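Local coordinates for mandelate racemase/muconate lactonizing enzyme family protein (Azoarcus sp., PDB 2QDE), which belongs to the mandelate racemase/muconate lactonizing enzyme family of the enolase superfamily, pairing an enolase-type N-terminal domain with a TIM-barrel domain that binds a barium ion, at residues D342-P350 / G366-L377; I47-R58 / C298-A306. All coordinates share one frame; numbering follows the deposited sequence.

Contact 1: residues D342-P350 / G366-L377; sequences DNDIALNVP and GIELNEDLVRRL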
ATOM      1  N   ASP A 342       3.948 -42.194  37.866  1.00 32.50           N
ATOM      2  CA  ASP A 342       4.917 -43.234  38.201  1.00 34.04           C
ATOM      3  C   ASP A 342       5.181 -44.258  37.105  1.00 32.13           C
ATOM      4  O   ASP A 342       5.965 -45.186  37.306  1.00 32.62           O
ATOM      5  CB  ASP A 342       4.462 -43.971  39.467  1.00 36.49           C
ATOM      6  CG  ASP A 342       3.147 -44.712  39.270  1.00 38.72           C
ATOM      7  OD1 ASP A 342       2.298 -44.245  38.472  1.00 40.20           O
ATOM      8  OD2 ASP A 342       2.950 -45.753  39.928  1.00 40.05           O
ATOM      9  N   ASN A 343       4.543 -44.098  35.950  1.00 29.90           N
ATOM     10  CA  ASN A 343       4.739 -45.052  34.868  1.00 28.62           C
ATOM     11  C   ASN A 343       4.925 -44.369  33.513  1.00 26.31           C
ATOM     12  O   ASN A 343       4.259 -44.717  32.545  1.00 23.27           O
ATOM     13  CB  ASN A 343       3.547 -46.018  34.825  1.00 31.20           C
ATOM     14  CG  ASN A 343       3.769 -47.191  33.875  1.00 33.51           C
ATOM     15  OD1 ASN A 343       3.336 -47.167  32.716  1.00 35.66           O
ATOM     16  ND2 ASN A 343       4.458 -48.222  34.362  1.00 35.27           N
ATOM     17  N   ASP A 344       5.838 -43.397  33.458  1.00 24.81           N
ATOM     18  CA  ASP A 344       6.131 -42.660  32.224  1.00 22.09           C
ATOM     19  C   ASP A 344       7.427 -43.226  31.647  1.00 22.01           C
ATOM     20  O   ASP A 344       8.246 -43.767  32.395  1.00 21.11           O
ATOM     21  CB  ASP A 344       6.324 -41.170  32.534  1.00 21.12           C
ATOM     22  CG  ASP A 344       6.321 -40.306  31.284  1.00 21.34           C
ATOM     23  OD1 ASP A 344       5.237 -40.106  30.698  1.00 22.49           O
ATOM     24  OD2 ASP A 344       7.402 -39.831  30.879  1.00 21.64           O
ATOM     25  N   ILE A 345       7.634 -43.118  30.333  1.00 20.80           N
ATOM     26  CA  ILE A 345       8.871 -43.646  29.770  1.00 21.43           C
ATOM     27  C   ILE A 345      10.049 -42.848  30.308  1.00 22.04           C
ATOM     28  O   ILE A 345      11.205 -43.239  30.139  1.00 24.06           O
ATOM     29  CB  ILE A 345       8.890 -43.622  28.225  1.00 22.69           C
ATOM     30  CG1 ILE A 345       8.745 -42.198  27.707  1.00 21.47           C
ATOM     31  CG2 ILE A 345       7.773 -44.505  27.681  1.00 21.75           C
ATOM     32  CD1 ILE A 345       9.038 -42.081  26.230  1.00 23.32           C
ATOM     33  N   ALA A 346       9.751 -41.715  30.941  1.00 21.58           N
ATOM     34  CA  ALA A 346      10.786 -40.898  31.565  1.00 22.41           C
ATOM     35  C   ALA A 346      10.786 -41.348  33.019  1.00 22.09           C
ATOM     36  O   ALA A 346       9.765 -41.236  33.699  1.00 22.94           O
ATOM     37  CB  ALA A 346      10.437 -39.410  31.489  1.00 21.34           C
ATOM     38  N   LEU A 347      11.907 -41.878  33.492  1.00 23.67           N
ATOM     39  CA  LEU A 347      11.978 -42.322  34.876  1.00 24.07           C
ATOM     40  C   LEU A 347      11.913 -41.115  35.792  1.00 24.12           C
ATOM     41  O   LEU A 347      11.454 -41.213  36.928  1.00 24.13           O
ATOM     42  CB  LEU A 347      13.279 -43.083  35.139  1.00 25.41           C
ATOM     43  CG  LEU A 347      13.434 -44.457  34.484  1.00 23.63           C
ATOM     44  CD1 LEU A 347      14.865 -44.918  34.638  1.00 23.27           C
ATOM     45  CD2 LEU A 347      12.472 -45.448  35.127  1.00 25.39           C
ATOM     46  N   ASN A 348      12.363 -39.971  35.282  1.00 23.81           N
ATOM     47  CA  ASN A 348      12.376 -38.735  36.056  1.00 22.31           C
ATOM     48  C   ASN A 348      11.667 -37.587  35.326  1.00 22.88           C
ATOM     49  O   ASN A 348      12.303 -36.664  34.821  1.00 23.56           O
ATOM     50  CB  ASN A 348      13.824 -38.360  36.377  1.00 23.14           C
ATOM     51  CG  ASN A 348      14.669 -38.152  35.127  1.00 22.98           C
ATOM     52  OD1 ASN A 348      14.460 -38.796  34.093  1.00 22.47           O
ATOM     53  ND2 ASN A 348      15.640 -37.256  35.224  1.00 22.93           N
ATOM     54  N   VAL A 349      10.342 -37.662  35.287  1.00 22.24           N
ATOM     55  CA  VAL A 349       9.515 -36.657  34.632  1.00 23.83           C
ATOM     56  C   VAL A 349       9.784 -35.261  35.203  1.00 23.06           C
ATOM     57  O   VAL A 349       9.917 -35.098  36.416  1.00 22.74           O
ATOM     58  CB  VAL A 349       8.016 -36.977  34.829  1.00 23.84           C
ATOM     59  CG1 VAL A 349       7.162 -36.022  34.013  1.00 26.01           C
ATOM     60  CG2 VAL A 349       7.730 -38.418  34.418  1.00 25.49           C
ATOM     61  N   PRO A 350       9.889 -34.240  34.333  1.00 22.42           N
ATOM     62  CA  PRO A 350      10.136 -32.887  34.845  1.00 20.96           C
ATOM     63  C   PRO A 350       9.073 -32.531  35.884  1.00 21.17           C
ATOM     64  O   PRO A 350       7.910 -32.933  35.762  1.00 20.38           O
ATOM     65  CB  PRO A 350      10.043 -32.028  33.591  1.00 20.77           C
ATOM     66  CG  PRO A 350      10.615 -32.934  32.544  1.00 19.71           C
ATOM     67  CD  PRO A 350       9.963 -34.267  32.860  1.00 20.21           C
ATOM     68  N   GLY A 366      18.255 -33.995  30.324  1.00 19.48           N
ATOM     69  CA  GLY A 366      18.076 -34.429  31.699  1.00 20.73           C
ATOM     70  C   GLY A 366      17.039 -35.514  31.933  1.00 20.94           C
ATOM     71  O   GLY A 366      16.394 -35.533  32.982  1.00 21.04           O
ATOM     72  N   ILE A 367      16.886 -36.418  30.968  1.00 19.93           N
ATOM     73  CA  ILE A 367      15.916 -37.502  31.069  1.00 21.10           C
ATOM     74  C   ILE A 367      16.562 -38.892  31.027  1.00 22.48           C
ATOM     75  O   ILE A 367      17.488 -39.140  30.248  1.00 22.76           O
ATOM     76  CB  ILE A 367      14.875 -37.424  29.919  1.00 20.93           C
ATOM     77  CG1 ILE A 367      14.104 -36.100  29.998  1.00 19.66           C
ATOM     78  CG2 ILE A 367      13.922 -38.617  29.986  1.00 18.89           C
ATOM     79  CD1 ILE A 367      13.245 -35.953  31.235  1.00 20.00           C
ATOM     80  N   GLU A 368      16.047 -39.788  31.864  1.00 24.56           N
ATOM     81  CA  GLU A 368      16.510 -41.177  31.950  1.00 25.69           C
ATOM     82  C   GLU A 368      15.342 -42.049  31.501  1.00 23.07           C
ATOM     83  O   GLU A 368      14.289 -42.058  32.141  1.00 23.49           O
ATOM     84  CB  GLU A 368      16.858 -41.538  33.392  1.00 28.07           C
ATOM     85  CG  GLU A 368      17.813 -40.586  34.066  1.00 35.32           C
ATOM     86  CD  GLU A 368      19.253 -40.948  33.821  1.00 39.17           C
ATOM     87  OE1 GLU A 368      19.593 -41.291  32.664  1.00 41.28           O
ATOM     88  OE2 GLU A 368      20.048 -40.885  34.785  1.00 41.38           O
ATOM     89  N   LEU A 369      15.523 -42.780  30.409  1.00 23.82           N
ATOM     90  CA  LEU A 369      14.455 -43.626  29.893  1.00 24.17           C
ATOM     91  C   LEU A 369      14.253 -44.945  30.628  1.00 24.53           C
ATOM     92  O   LEU A 369      15.210 -45.611  31.029  1.00 24.40           O
ATOM     93  CB  LEU A 369      14.680 -43.940  28.408  1.00 24.23           C
ATOM     94  CG  LEU A 369      14.317 -42.896  27.350  1.00 25.56           C
ATOM     95  CD1 LEU A 369      14.553 -43.487  25.970  1.00 25.34           C
ATOM     96  CD2 LEU A 369      12.860 -42.482  27.495  1.00 25.07           C
ATOM     97  N   ASN A 370      12.991 -45.309  30.808  1.00 22.96           N
ATOM     98  CA  ASN A 370      12.657 -46.579  31.421  1.00 23.44           C
ATOM     99  C   ASN A 370      12.670 -47.492  30.194  1.00 23.32           C
ATOM    100  O   ASN A 370      11.664 -47.614  29.499  1.00 21.61           O
ATOM    101  CB  ASN A 370      11.255 -46.517  32.032  1.00 23.91           C
ATOM    102  CG  ASN A 370      10.828 -47.836  32.643  1.00 24.59           C
ATOM    103  OD1 ASN A 370      11.256 -48.904  32.200  1.00 24.62           O
ATOM    104  ND2 ASN A 370       9.964 -47.773  33.648  1.00 24.03           N
ATOM    105  N   GLU A 371      13.819 -48.104  29.921  1.00 22.96           N
ATOM    106  CA  GLU A 371      13.983 -48.962  28.746  1.00 24.64           C
ATOM    107  C   GLU A 371      12.969 -50.095  28.574  1.00 25.31           C
ATOM    108  O   GLU A 371      12.454 -50.307  27.470  1.00 22.99           O
ATOM    109  CB  GLU A 371      15.395 -49.556  28.713  1.00 25.47           C
ATOM    110  CG  GLU A 371      16.527 -48.536  28.624  1.00 27.33           C
ATOM    111  CD  GLU A 371      16.472 -47.676  27.370  1.00 30.35           C
ATOM    112  OE1 GLU A 371      15.939 -48.137  26.331  1.00 31.15           O
ATOM    113  OE2 GLU A 371      16.988 -46.533  27.419  1.00 31.15           O
ATOM    114  N   ASP A 372      12.684 -50.838  29.639  1.00 26.26           N
ATOM    115  CA  ASP A 372      11.733 -51.924  29.494  1.00 28.15           C
ATOM    116  C   ASP A 372      10.315 -51.424  29.213  1.00 26.45           C
ATOM    117  O   ASP A 372       9.570 -52.063  28.469  1.00 25.57           O
ATOM    118  CB  ASP A 372      11.786 -52.871  30.709  1.00 33.49           C
ATOM    119  CG  ASP A 372      11.962 -52.150  32.020  1.00 38.98           C
ATOM    120  OD1 ASP A 372      10.961 -51.579  32.509  1.00 42.29           O
ATOM    121  OD2 ASP A 372      13.099 -52.161  32.574  1.00 41.90           O
ATOM    122  N   LEU A 373       9.945 -50.276  29.775  1.00 24.30           N
ATOM    123  CA  LEU A 373       8.616 -49.722  29.520  1.00 22.78           C
ATOM    124  C   LEU A 373       8.550 -49.322  28.050  1.00 21.48           C
ATOM    125  O   LEU A 373       7.521 -49.490  27.390  1.00 21.07           O
ATOM    126  CB  LEU A 373       8.352 -48.499  30.406  1.00 21.93           C
ATOM    127  CG  LEU A 373       7.060 -47.717  30.146  1.00 21.28           C
ATOM    128  CD1 LEU A 373       5.851 -48.628  30.263  1.00 19.87           C
ATOM    129  CD2 LEU A 373       6.958 -46.567  31.142  1.00 21.92           C
ATOM    130  N   VAL A 374       9.656 -48.797  27.537  1.00 20.99           N
ATOM    131  CA  VAL A 374       9.706 -48.399  26.139  1.00 20.57           C
ATOM    132  C   VAL A 374       9.401 -49.620  25.275  1.00 22.20           C
ATOM    133  O   VAL A 374       8.585 -49.555  24.354  1.00 21.73           O
ATOM    134  CB  VAL A 374      11.084 -47.842  25.765  1.00 21.15           C
ATOM    135  CG1 VAL A 374      11.238 -47.797  24.253  1.00 20.38           C
ATOM    136  CG2 VAL A 374      11.243 -46.444  26.347  1.00 21.99           C
ATOM    137  N   ARG A 375      10.059 -50.735  25.573  1.00 22.01           N
ATOM    138  CA  ARG A 375       9.818 -51.955  24.814  1.00 23.63           C
ATOM    139  C   ARG A 375       8.352 -52.365  24.903  1.00 22.12           C
ATOM    140  O   ARG A 375       7.775 -52.799  23.913  1.00 24.13           O
ATOM    141  CB  ARG A 375      10.709 -53.095  25.313  1.00 24.51           C
ATOM    142  CG  ARG A 375      12.120 -53.046  24.770  1.00 27.08           C
ATOM    143  CD  ARG A 375      12.886 -54.302  25.144  1.00 29.49           C
ATOM    144  NE  ARG A 375      13.278 -54.302  26.552  1.00 31.06           N
ATOM    145  CZ  ARG A 375      14.292 -53.595  27.050  1.00 31.00           C
ATOM    146  NH1 ARG A 375      15.024 -52.825  26.256  1.00 30.84           N
ATOM    147  NH2 ARG A 375      14.575 -53.656  28.345  1.00 31.10           N
ATOM    148  N   ARG A 376       7.747 -52.212  26.079  1.00 21.29           N
ATOM    149  CA  ARG A 376       6.345 -52.575  26.250  1.00 21.56           C
ATOM    150  C   ARG A 376       5.389 -51.679  25.463  1.00 21.72           C
ATOM    151  O   ARG A 376       4.286 -52.105  25.114  1.00 20.55           O
ATOM    152  CB  ARG A 376       5.951 -52.550  27.737  1.00 23.43           C
ATOM    153  CG  ARG A 376       6.481 -53.726  28.548  1.00 27.10           C
ATOM    154  CD  ARG A 376       5.804 -53.828  29.910  1.00 30.89           C
ATOM    155  NE  ARG A 376       6.267 -52.822  30.861  1.00 33.35           N
ATOM    156  CZ  ARG A 376       7.456 -52.855  31.458  1.00 36.20           C
ATOM    157  NH1 ARG A 376       8.309 -53.852  31.203  1.00 36.93           N
ATOM    158  NH2 ARG A 376       7.799 -51.893  32.308  1.00 36.74           N
ATOM    159  N   LEU A 377       5.808 -50.451  25.170  1.00 19.24           N
ATOM    160  CA  LEU A 377       4.938 -49.524  24.445  1.00 19.64           C
ATOM    161  C   LEU A 377       5.124 -49.481  22.928  1.00 20.32           C
ATOM    162  O   LEU A 377       4.439 -48.720  22.249  1.00 19.59           O
ATOM    163  CB  LEU A 377       5.079 -48.103  25.009  1.00 19.10           C
ATOM    164  CG  LEU A 377       4.695 -47.868  26.481  1.00 20.61           C
ATOM    165  CD1 LEU A 377       4.751 -46.375  26.780  1.00 21.63           C
ATOM    166  CD2 LEU A 377       3.298 -48.391  26.774  1.00 21.30           C
TER
HETATM  167  O   HOH W   1       8.564 -45.287  34.655  1.00 31.33           O
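Backbone bonds tie L347 and I345 to the segment 366-377 on either side of a single beta bridge, A346 with L369. L347 N gives a nearly straight bond of 2.7 Å to E368 O, and N370 N answers with one of 2.8 Å to I345 O. The side-chain amide of N348 extends this pairing: OD1 accepts from E368 N at 2.9 Å while ND2 donates to G366 O, the latter bond more bent at 135°. With chi1 at 60°, CG of N348 sits between its own N and carbonyl carbon, and both ends of the amide reach the neighbouring backbone. Beyond the bridge the chain enters helix 371-377. N370 is its N-cap: OD1 accepts from L373 N, which approaches from above the carbonyl plane, and ND2 reaches D344 O through a water. The contact packs the loop before strand 351-353 of the barrel domain against a short helix whose V374 also touches L35 of strand 31-40 in the N-terminal domain. Apolar packing centres on I345. Its CG2 meets L377 CD1 at 3.7 Å and L373 CD2 at 4.1 Å, its CB faces V374 CG2, and its CD1 lies alongside L369 CD2. L347 crosses N370 at about a right angle, CD2 resting 3.5 Å from N370 CB. A346 CB touches I367 CG2, and P350 CD meets I367 CD1 at 4.0 Å.

Contact 2: residues I47-R58 / C298-A306; sequences IADAGDTSSWYR and CMVGSGLEA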
ATOM      1  N   ILE A  47      18.786 -38.761  23.051  1.00 18.51           N
ATOM      2  CA  ILE A  47      17.412 -39.247  22.916  1.00 17.84           C
ATOM      3  C   ILE A  47      16.388 -38.136  22.721  1.00 19.62           C
ATOM      4  O   ILE A  47      16.615 -36.992  23.112  1.00 19.86           O
ATOM      5  CB  ILE A  47      16.985 -40.067  24.156  1.00 19.14           C
ATOM      6  CG1 ILE A  47      17.017 -39.181  25.408  1.00 20.65           C
ATOM      7  CG2 ILE A  47      17.915 -41.255  24.331  1.00 18.84           C
ATOM      8  CD1 ILE A  47      16.529 -39.873  26.663  1.00 21.07           C
ATOM      9  N   ALA A  48      15.254 -38.484  22.120  1.00 18.50           N
ATOM     10  CA  ALA A  48      14.183 -37.516  21.875  1.00 18.91           C
ATOM     11  C   ALA A  48      12.852 -38.225  21.651  1.00 19.57           C
ATOM     12  O   ALA A  48      12.822 -39.386  21.235  1.00 18.92           O
ATOM     13  CB  ALA A  48      14.518 -36.651  20.666  1.00 19.25           C
ATOM     14  N   ASP A  49      11.764 -37.511  21.933  1.00 18.00           N
ATOM     15  CA  ASP A  49      10.397 -38.015  21.789  1.00 17.96           C
ATOM     16  C   ASP A  49       9.643 -37.022  20.901  1.00 19.13           C
ATOM     17  O   ASP A  49       9.441 -35.873  21.301  1.00 17.36           O
ATOM     18  CB  ASP A  49       9.725 -38.068  23.165  1.00 18.43           C
ATOM     19  CG  ASP A  49       8.359 -38.754  23.142  1.00 21.90           C
ATOM     20  OD1 ASP A  49       7.786 -38.966  22.047  1.00 21.55           O
ATOM     21  OD2 ASP A  49       7.853 -39.073  24.242  1.00 23.29           O
ATOM     22  N   ALA A  50       9.235 -37.457  19.711  1.00 16.07           N
ATOM     23  CA  ALA A  50       8.514 -36.584  18.788  1.00 18.27           C
ATOM     24  C   ALA A  50       7.178 -36.151  19.377  1.00 20.07           C
ATOM     25  O   ALA A  50       6.657 -35.072  19.062  1.00 19.52           O
ATOM     26  CB  ALA A  50       8.284 -37.300  17.460  1.00 17.38           C
ATOM     27  N   GLY A  51       6.635 -37.002  20.240  1.00 19.00           N
ATOM     28  CA  GLY A  51       5.355 -36.720  20.850  1.00 18.89           C
ATOM     29  C   GLY A  51       4.259 -37.230  19.935  1.00 19.89           C
ATOM     30  O   GLY A  51       4.519 -37.958  18.978  1.00 20.82           O
ATOM     31  N   ASP A  52       3.027 -36.840  20.225  1.00 19.40           N
ATOM     32  CA  ASP A  52       1.885 -37.262  19.437  1.00 19.75           C
ATOM     33  C   ASP A  52       1.955 -36.809  17.972  1.00 19.55           C
ATOM     34  O   ASP A  52       2.562 -35.791  17.649  1.00 19.20           O
ATOM     35  CB  ASP A  52       0.609 -36.728  20.095  1.00 20.55           C
ATOM     36  CG  ASP A  52      -0.646 -37.214  19.409  1.00 23.27           C
ATOM     37  OD1 ASP A  52      -0.677 -38.391  18.999  1.00 23.62           O
ATOM     38  OD2 ASP A  52      -1.607 -36.419  19.291  1.00 26.04           O
ATOM     39  N   THR A  53       1.340 -37.584  17.086  1.00 18.24           N
ATOM     40  CA  THR A  53       1.299 -37.236  15.675  1.00 19.02           C
ATOM     41  C   THR A  53      -0.144 -36.849  15.338  1.00 18.63           C
ATOM     42  O   THR A  53      -1.096 -37.508  15.768  1.00 19.42           O
ATOM     43  CB  THR A  53       1.764 -38.417  14.781  1.00 20.57           C
ATOM     44  OG1 THR A  53       1.009 -39.594  15.100  1.00 21.50           O
ATOM     45  CG2 THR A  53       3.253 -38.697  15.008  1.00 19.57           C
ATOM     46  N   SER A  54      -0.304 -35.769  14.582  1.00 18.06           N
ATOM     47  CA  SER A  54      -1.628 -35.273  14.213  1.00 18.92           C
ATOM     48  C   SER A  54      -1.718 -35.015  12.712  1.00 18.40           C
ATOM     49  O   SER A  54      -1.033 -34.135  12.188  1.00 18.93           O
ATOM     50  CB  SER A  54      -1.920 -33.975  14.976  1.00 18.41           C
ATOM     51  OG  SER A  54      -3.098 -33.358  14.491  1.00 19.05           O
ATOM     52  N   SER A  55      -2.576 -35.764  12.027  1.00 17.54           N
ATOM     53  CA  SER A  55      -2.716 -35.614  10.584  1.00 19.02           C
ATOM     54  C   SER A  55      -3.081 -34.197  10.155  1.00 17.62           C
ATOM     55  O   SER A  55      -2.541 -33.681   9.175  1.00 17.71           O
ATOM     56  CB  SER A  55      -3.767 -36.589  10.039  1.00 18.53           C
ATOM     57  OG  SER A  55      -5.059 -36.262  10.507  1.00 18.67           O
ATOM     58  N   TRP A  56      -3.995 -33.570  10.884  1.00 18.61           N
ATOM     59  CA  TRP A  56      -4.435 -32.222  10.538  1.00 17.38           C
ATOM     60  C   TRP A  56      -3.550 -31.094  11.063  1.00 17.30           C
ATOM     61  O   TRP A  56      -3.351 -30.102  10.369  1.00 18.21           O
ATOM     62  CB  TRP A  56      -5.868 -31.992  11.018  1.00 19.34           C
ATOM     63  CG  TRP A  56      -6.034 -32.192  12.484  1.00 21.01           C
ATOM     64  CD1 TRP A  56      -6.346 -33.357  13.122  1.00 22.69           C
ATOM     65  CD2 TRP A  56      -5.874 -31.202  13.504  1.00 21.93           C
ATOM     66  NE1 TRP A  56      -6.394 -33.153  14.484  1.00 23.05           N
ATOM     67  CE2 TRP A  56      -6.108 -31.838  14.743  1.00 22.98           C
ATOM     68  CE3 TRP A  56      -5.556 -29.835  13.491  1.00 22.67           C
ATOM     69  CZ2 TRP A  56      -6.035 -31.151  15.963  1.00 24.87           C
ATOM     70  CZ3 TRP A  56      -5.482 -29.150  14.710  1.00 23.56           C
ATOM     71  CH2 TRP A  56      -5.722 -29.812  15.926  1.00 23.57           C
ATOM     72  N   TYR A  57      -3.016 -31.232  12.272  1.00 16.13           N
ATOM     73  CA  TYR A  57      -2.171 -30.169  12.824  1.00 17.55           C
ATOM     74  C   TYR A  57      -0.778 -30.084  12.199  1.00 18.04           C
ATOM     75  O   TYR A  57      -0.306 -28.997  11.860  1.00 17.30           O
ATOM     76  CB  TYR A  57      -2.009 -30.326  14.340  1.00 16.43           C
ATOM     77  CG  TYR A  57      -1.250 -29.173  14.961  1.00 17.23           C
ATOM     78  CD1 TYR A  57      -1.869 -27.940  15.178  1.00 17.38           C
ATOM     79  CD2 TYR A  57       0.104 -29.293  15.276  1.00 18.02           C
ATOM     80  CE1 TYR A  57      -1.159 -26.852  15.695  1.00 16.49           C
ATOM     81  CE2 TYR A  57       0.828 -28.210  15.791  1.00 18.03           C
ATOM     82  CZ  TYR A  57       0.185 -26.993  15.996  1.00 17.67           C
ATOM     83  OH  TYR A  57       0.880 -25.924  16.502  1.00 18.17           O
ATOM     84  N   ARG A  58      -0.123 -31.233  12.059  1.00 17.16           N
ATOM     85  CA  ARG A  58       1.226 -31.287  11.504  1.00 16.72           C
ATOM     86  C   ARG A  58       1.295 -32.025  10.159  1.00 17.02           C
ATOM     87  O   ARG A  58       2.070 -31.657   9.279  1.00 16.84           O
ATOM     88  CB  ARG A  58       2.159 -31.962  12.518  1.00 16.87           C
ATOM     89  CG  ARG A  58       3.642 -31.970  12.149  1.00 17.59           C
ATOM     90  CD  ARG A  58       4.301 -30.625  12.440  1.00 18.88           C
ATOM     91  NE  ARG A  58       3.852 -29.574  11.540  1.00 19.91           N
ATOM     92  CZ  ARG A  58       4.156 -29.512  10.247  1.00 20.16           C
ATOM     93  NH1 ARG A  58       4.924 -30.446   9.690  1.00 19.27           N
ATOM     94  NH2 ARG A  58       3.679 -28.519   9.502  1.00 20.45           N
ATOM     95  N   CYS A 298       2.307 -28.149  23.105  1.00 21.30           N
ATOM     96  CA  CYS A 298       3.050 -29.389  22.990  1.00 22.96           C
ATOM     97  C   CYS A 298       2.273 -30.357  22.122  1.00 23.39           C
ATOM     98  O   CYS A 298       1.110 -30.118  21.801  1.00 22.68           O
ATOM     99  CB  CYS A 298       3.251 -30.023  24.368  1.00 22.93           C
ATOM    100  SG  CYS A 298       1.732 -30.732  25.076  1.00 26.88           S
ATOM    101  N   MET A 299       2.944 -31.431  21.722  1.00 21.88           N
ATOM    102  CA  MET A 299       2.322 -32.498  20.950  1.00 23.44           C
ATOM    103  C   MET A 299       2.281 -33.594  22.016  1.00 23.32           C
ATOM    104  O   MET A 299       3.172 -34.438  22.083  1.00 25.22           O
ATOM    105  CB  MET A 299       3.221 -32.919  19.781  1.00 21.05           C
ATOM    106  CG  MET A 299       3.497 -31.810  18.756  1.00 21.33           C
ATOM    107  SD  MET A 299       2.071 -31.386  17.734  1.00 19.05           S
ATOM    108  CE  MET A 299       2.155 -32.663  16.490  1.00 20.55           C
ATOM    109  N   VAL A 300       1.265 -33.530  22.872  1.00 24.60           N
ATOM    110  CA  VAL A 300       1.069 -34.460  23.987  1.00 24.21           C
ATOM    111  C   VAL A 300       1.999 -35.670  23.996  1.00 25.49           C
ATOM    112  O   VAL A 300       1.857 -36.594  23.184  1.00 23.76           O
ATOM    113  CB  VAL A 300      -0.381 -34.959  24.039  1.00 25.80           C
ATOM    114  CG1 VAL A 300      -0.557 -35.920  25.212  1.00 26.74           C
ATOM    115  CG2 VAL A 300      -1.322 -33.774  24.184  1.00 27.31           C
ATOM    116  N   GLY A 301       2.940 -35.660  24.934  1.00 23.68           N
ATOM    117  CA  GLY A 301       3.890 -36.747  25.037  1.00 23.21           C
ATOM    118  C   GLY A 301       4.403 -36.981  26.445  1.00 23.20           C
ATOM    119  O   GLY A 301       3.912 -36.393  27.410  1.00 23.29           O
ATOM    120  N   SER A 302       5.409 -37.843  26.545  1.00 21.29           N
ATOM    121  CA  SER A 302       6.024 -38.216  27.809  1.00 21.76           C
ATOM    122  C   SER A 302       6.809 -37.066  28.417  1.00 21.76           C
ATOM    123  O   SER A 302       6.817 -35.961  27.883  1.00 20.14           O
ATOM    124  CB  SER A 302       6.986 -39.375  27.577  1.00 20.92           C
ATOM    125  OG  SER A 302       8.082 -38.935  26.781  1.00 21.85           O
ATOM    126  N   GLY A 303       7.473 -37.344  29.536  1.00 20.32           N
ATOM    127  CA  GLY A 303       8.288 -36.335  30.185  1.00 18.44           C
ATOM    128  C   GLY A 303       9.443 -35.980  29.265  1.00 19.02           C
ATOM    129  O   GLY A 303      10.040 -34.902  29.378  1.00 18.47           O
ATOM    130  N   LEU A 304       9.764 -36.892  28.346  1.00 18.11           N
ATOM    131  CA  LEU A 304      10.842 -36.643  27.402  1.00 19.68           C
ATOM    132  C   LEU A 304      10.359 -35.658  26.345  1.00 18.90           C
ATOM    133  O   LEU A 304      11.095 -34.763  25.945  1.00 18.63           O
ATOM    134  CB  LEU A 304      11.310 -37.938  26.728  1.00 19.38           C
ATOM    135  CG  LEU A 304      12.439 -37.742  25.702  1.00 17.62           C
ATOM    136  CD1 LEU A 304      13.614 -37.040  26.366  1.00 18.49           C
ATOM    137  CD2 LEU A 304      12.886 -39.082  25.141  1.00 18.79           C
ATOM    138  N   GLU A 305       9.120 -35.825  25.893  1.00 19.07           N
ATOM    139  CA  GLU A 305       8.552 -34.922  24.896  1.00 19.22           C
ATOM    140  C   GLU A 305       8.497 -33.503  25.468  1.00 18.90           C
ATOM    141  O   GLU A 305       8.746 -32.523  24.762  1.00 18.08           O
ATOM    142  CB  GLU A 305       7.137 -35.384  24.516  1.00 19.05           C
ATOM    143  CG  GLU A 305       6.438 -34.564  23.430  1.00 19.46           C
ATOM    144  CD  GLU A 305       5.824 -33.261  23.938  1.00 21.69           C
ATOM    145  OE1 GLU A 305       5.388 -33.212  25.112  1.00 22.02           O
ATOM    146  OE2 GLU A 305       5.759 -32.286  23.152  1.00 22.44           O
ATOM    147  N   ALA A 306       8.182 -33.394  26.755  1.00 17.70           N
ATOM    148  CA  ALA A 306       8.080 -32.077  27.384  1.00 18.31           C
ATOM    149  C   ALA A 306       9.416 -31.380  27.639  1.00 18.79           C
ATOM    150  O   ALA A 306       9.467 -30.152  27.743  1.00 18.48           O
ATOM    151  CB  ALA A 306       7.307 -32.195  28.690  1.00 17.32           C
TER
HETATM  152  O   HOH W   2      12.117 -35.072  23.187  1.00 19.59           O
HETATM  153  O   HOH W   3       5.456 -39.785  24.484  1.00 22.94           O
HETATM  154  O   HOH W   4       9.802 -33.011  22.416  1.00 29.30           O
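The Y57 ring meets M299 obliquely in a Met-aromatic contact, M299 SD lying 4.8 Å from the ring centroid and 60° off its normal. Bent at chi2 and chi3, M299 brings its CE within 4.0 Å of R58 CB. S54 OG and Y57 CB lie over one face of the W56 ring, offset toward its rim. The Y57 side chain lies about 4 Å from the barium ion, and its OH hydrogen-bonds D246 OD1, one of the ion's ligands. The carboxylate of D49 stands nearly perpendicular to that of E305, their planes 84° apart; E305 OE2 accepts from Q272 NE2. D49 OD2 accepts from S302 OG at 2.6 Å through its anti lone pair; a water donates to the same oxygen and accepts from S302 N, while D49 OD1 is met from above the plane by G51 N, closing an Asx turn. S302 is the N-cap of helix 303-315, its OG also accepting from L304 N and so joining this helix start to strand 45-49. The segments meet where the N-terminal domain abuts the TIM barrel, just after barrel strand 294-296. D52 N donates to M299 O at 3.0 Å from above the carbonyl plane, with a weak second bond to V300 O. G51 CA packs 3.5 Å from E305 CG. Back on strand 45-49, L304 CG lies 3.7 Å from D49 CB, and L304 CD2 touches I47 CD1.

In the fold
Contact 2 is buried near the centre of the chain and joins the two domains, whereas contact 1, about 15 Å away between centres, is partly exposed and joins neighbouring parts of the C-terminal region. Contact 1 relies on strand-like backbone bonds, an asparagine amide and an aliphatic cluster; contact 2 has one firm backbone bond, D52 N to M299 O, a carboxylate-hydroxyl bond, three bridging waters against one in contact 1, and a methionine beside an aromatic ring. Each includes a helix N-cap. They touch directly: D344 OD2 probably bonds to G303 N at 2.8 Å, D344 OD1 being held by H333 NE2, and I345 packs on S302. Only contact 2 approaches the barium site and a second subunit.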